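Local coordinates for protein 26S proteasome regulatory subunit RPN10 (Schizosaccharomyces pombe, PDB 2X5N) that protects ubiquitin chains against disassembly by deubiquitinating enzymes and thereby promotes protein degradation, as a regulatory subunit of the 26S proteasome, at residues S178-V181 with N182-P185; K70-S73 with A74-D77. All coordinates share one frame; numbering follows the deposited sequence. Where two conformers were deposited one is given.

In the fold
Both contacts illustrate how a short helix ends within a von Willebrand factor type A domain, the alpha/beta fold in which helices pack against a largely parallel sheet. Interaction 2 comes first along the chain, at the end of helix 68-75; interaction 1 follows much later, where helix 177-182 gives way to a loop. Their centres are 23 Å apart and their nearest atoms about 12 Å, with no direct touch. Helix 24-42 relates them, since residues of each contact pack against it. Each also meets an outermost strand, 60-63 for interaction 2 and 166-170 for interaction 1, so the two helix ends lie by the two outermost strands of the six-stranded sheet.

Interaction 1 of 2, residues S178-V181 with N182-P185; sequences SDLV and NQSP
Ser184 turns its hydroxyl back on the C-terminal end of helix 177-182 in the von Willebrand factor type A domain, and Ser184 OG donates to Val181 O at 2.7 Å. The torsion responsible (chi1 80°) sets OG between its backbone N and carbonyl carbon. The hydroxyl arrives in the carbonyl plane, on a lone pair, whereas Ser184 N reaches Val181 O at 3.0 Å from above that plane. Two donors from one residue hold a single oxygen from different directions. Ser184 OG also accepts from Ile186 N. Val181 and Asn182 pack on helix 24-42, and Ser184 on Val168 of strand 166-170.

The Gln183 side chain, extended beyond CG, lies back over the preceding turn, Gln183 CG 3.1 Å from Asp179 O. Gln183 NE2 lies 3.9 Å from Asp179 CB, while Gln183 OE1 comes equally near Leu180 CD2, glutamine and leucine crossing obliquely. The Asn182 amide leads away from this turn, its OD1 accepting from Gln188 N; a water accepts from Asn182 ND2 at 3.1 Å and donates to Asp179 OD1 at 2.9 Å.

With an alanine in place of Ser184, Val181 O is likely to be left with the amide above its plane and Ile186 N without its hydroxyl acceptor. Serine thus satisfies a helix-end carbonyl, whereas the glutamine side chain adds mainly van der Waals packing, its backbone N bonding weakly to Asp179 O and Leu180 O.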
# COMPACT_ATOMS: atom_id res chain seq x y z
N SER A 178 -1.31 -12.59 -4.06
CA SER A 178 0.04 -12.18 -4.44
C SER A 178 0.31 -12.47 -5.91
O SER A 178 0.89 -11.66 -6.61
CB SER A 178 1.08 -12.85 -3.55
OG SER A 178 0.99 -14.26 -3.62
N ASP A 179 -0.14 -13.63 -6.39
CA ASP A 179 0.04 -13.98 -7.79
C ASP A 179 -0.75 -13.03 -8.68
O ASP A 179 -0.25 -12.56 -9.69
CB ASP A 179 -0.40 -15.42 -8.05
CG ASP A 179 0.50 -16.44 -7.37
OD1 ASP A 179 1.71 -16.17 -7.25
OD2 ASP A 179 0.01 -17.50 -6.95
N LEU A 180 -1.99 -12.76 -8.31
CA LEU A 180 -2.83 -11.87 -9.10
C LEU A 180 -2.27 -10.45 -9.16
O LEU A 180 -2.24 -9.84 -10.22
CB LEU A 180 -4.25 -11.88 -8.54
CG LEU A 180 -4.95 -13.23 -8.75
CD1 LEU A 180 -6.19 -13.33 -7.87
CD2 LEU A 180 -5.32 -13.42 -10.22
N VAL A 181 -1.81 -9.92 -8.03
CA VAL A 181 -1.19 -8.60 -8.04
C VAL A 181 0.15 -8.62 -8.80
O VAL A 181 0.52 -7.65 -9.46
CB VAL A 181 -1.03 -8.03 -6.62
CG1 VAL A 181 -0.39 -6.67 -6.67
CG2 VAL A 181 -2.39 -7.95 -5.91
N ASN A 182 0.88 -9.72 -8.70
CA ASN A 182 2.12 -9.83 -9.46
C ASN A 182 1.84 -9.77 -10.96
O ASN A 182 2.69 -9.32 -11.72
CB ASN A 182 2.87 -11.11 -9.09
CG ASN A 182 4.30 -11.12 -9.61
OD1 ASN A 182 5.00 -10.14 -9.53
ND2 ASN A 182 4.73 -12.26 -10.14
N GLN A 183 0.63 -10.16 -11.38
CA GLN A 183 0.20 -10.18 -12.77
C GLN A 183 -0.43 -8.85 -13.21
O GLN A 183 -0.90 -8.70 -14.35
CB GLN A 183 -0.84 -11.30 -12.97
CG GLN A 183 -0.28 -12.73 -12.81
CD GLN A 183 -1.34 -13.79 -12.51
OE1 GLN A 183 -2.51 -13.66 -12.88
NE2 GLN A 183 -0.93 -14.87 -11.84
N SER A 184 -0.46 -7.90 -12.29
CA SER A 184 -1.04 -6.57 -12.54
C SER A 184 0.04 -5.59 -12.96
O SER A 184 1.22 -5.91 -12.92
CB SER A 184 -1.73 -6.04 -11.28
OG SER A 184 -0.81 -5.48 -10.34
N PRO A 185 -0.36 -4.35 -13.29
CA PRO A 185 0.64 -3.33 -13.60
C PRO A 185 1.72 -3.03 -12.59
O PRO A 185 2.77 -2.50 -12.92
CB PRO A 185 -0.18 -2.11 -14.09
CG PRO A 185 -1.49 -2.66 -14.48
CD PRO A 185 -1.73 -3.86 -13.54
O HOH W 1 3.22 -14.88 -9.41
O HOH W 2 2.35 -14.39 -10.64

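Interaction 2 of 2, residues K70-S73 with A74-D77; sequences KFLS and AMHD
Met75 folds back over Phe71 and Leu72 through two torsions: chi1 of -71° sets CG anti to its own carbonyl carbon, and chi3 of -79° folds the thioether so that CE returns over the preceding turn. Met75 CE lies 4.2 Å from Phe71 CB and 4.3 Å from Leu72 CD2, so the tip of the methionine rests beside the base of one side chain and one branch of the other. Met75 CE is also 3.6 Å from Phe71 O. The phenylalanine ring itself leads away from this turn; it meets Phe36 edge-to-face and reaches Leu50, which Met75 touches as well.

Phe71 and Met75 form the buried apolar face of an amphipathic helix in an alpha/beta domain, with Leu72 at its exposed margin. Helix 68-75 of the von Willebrand factor type A fold packs Phe71 and Met75 against strand 47-52 and helix 24-42, and sets Ala74 against Leu61 of edge strand 60-63. On another side of the helix, Ser73 OG bonds to Gly69 O, so the hydroxyl is satisfied within its own helix.

Beneath the side chains, Ala74 N donates to Lys70 O and Met75 N to Phe71 O, the latter at 3.0 Å. The regular pattern then frays: His76, the first residue to leave helical geometry, gives only weak bonds to Leu72 O and Ser73 O. A water takes over part of the work, donating to Ser73 O at 2.9 Å and to His76 O at 2.7 Å and so bridging the helix end to the departing chain. The His76 ring leads away from the helix, and Asp77 OD1 lies 3.6 Å above the plane of that ring, displaced toward the rim.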
# COMPACT_ATOMS: atom_id res chain seq x y z
N LYS A 70 13.18 -6.73 8.61
CA LYS A 70 12.62 -5.72 9.48
C LYS A 70 11.10 -5.66 9.35
O LYS A 70 10.40 -5.44 10.33
CB LYS A 70 13.24 -4.35 9.18
CG LYS A 70 14.69 -4.22 9.63
CD LYS A 70 15.21 -2.81 9.45
CE LYS A 70 14.27 -1.79 10.06
NZ LYS A 70 14.97 -0.53 10.40
N PHE A 71 10.58 -5.86 8.14
CA PHE A 71 9.13 -5.90 7.96
C PHE A 71 8.56 -7.09 8.70
O PHE A 71 7.55 -6.98 9.41
CB PHE A 71 8.74 -6.03 6.48
CG PHE A 71 8.76 -4.73 5.69
CD1 PHE A 71 9.72 -3.75 5.89
CD2 PHE A 71 7.82 -4.54 4.71
CE1 PHE A 71 9.70 -2.59 5.14
CE2 PHE A 71 7.82 -3.38 3.96
CZ PHE A 71 8.77 -2.41 4.17
N LEU A 72 9.16 -8.27 8.52
CA LEU A 72 8.63 -9.48 9.13
C LEU A 72 8.69 -9.39 10.65
O LEU A 72 7.75 -9.77 11.33
CB LEU A 72 9.40 -10.70 8.61
CG LEU A 72 9.10 -11.08 7.16
CD1 LEU A 72 10.05 -12.15 6.68
CD2 LEU A 72 7.65 -11.57 7.06
N SER A 73 9.79 -8.90 11.20
CA SER A 73 9.88 -8.77 12.65
C SER A 73 8.83 -7.79 13.19
O SER A 73 8.26 -8.03 14.24
CB SER A 73 11.25 -8.28 13.08
OG SER A 73 12.22 -9.25 12.77
N ALA A 74 8.58 -6.69 12.45
CA ALA A 74 7.63 -5.68 12.93
C ALA A 74 6.19 -6.17 12.84
O ALA A 74 5.34 -5.73 13.62
CB ALA A 74 7.80 -4.37 12.18
N MET A 75 5.90 -7.05 11.89
CA MET A 75 4.55 -7.59 11.76
C MET A 75 4.27 -8.73 12.74
O MET A 75 3.12 -9.10 12.96
CB MET A 75 4.27 -8.07 10.34
CG MET A 75 4.14 -6.93 9.35
SD MET A 75 3.60 -7.46 7.70
CE MET A 75 5.13 -8.10 7.03
N HIS A 76 5.31 -9.31 13.33
CA HIS A 76 5.11 -10.40 14.25
C HIS A 76 4.33 -9.90 15.44
O HIS A 76 4.69 -8.87 16.03
CB HIS A 76 6.43 -10.97 14.72
CG HIS A 76 6.25 -12.22 15.53
ND1 HIS A 76 5.70 -13.36 14.99
CD2 HIS A 76 6.50 -12.50 16.83
CE1 HIS A 76 5.63 -14.29 15.92
NE2 HIS A 76 6.11 -13.80 17.04
N ASP A 77 3.29 -10.64 15.83
CA ASP A 77 2.46 -10.18 16.93
C ASP A 77 1.50 -9.02 16.70
O ASP A 77 0.95 -8.48 17.64
CB ASP A 77 3.11 -10.25 18.34
CG ASP A 77 3.44 -11.66 18.80
OD1 ASP A 77 2.87 -12.64 18.29
OD2 ASP A 77 4.29 -11.77 19.72
O HOH W 3 6.93 -7.49 16.72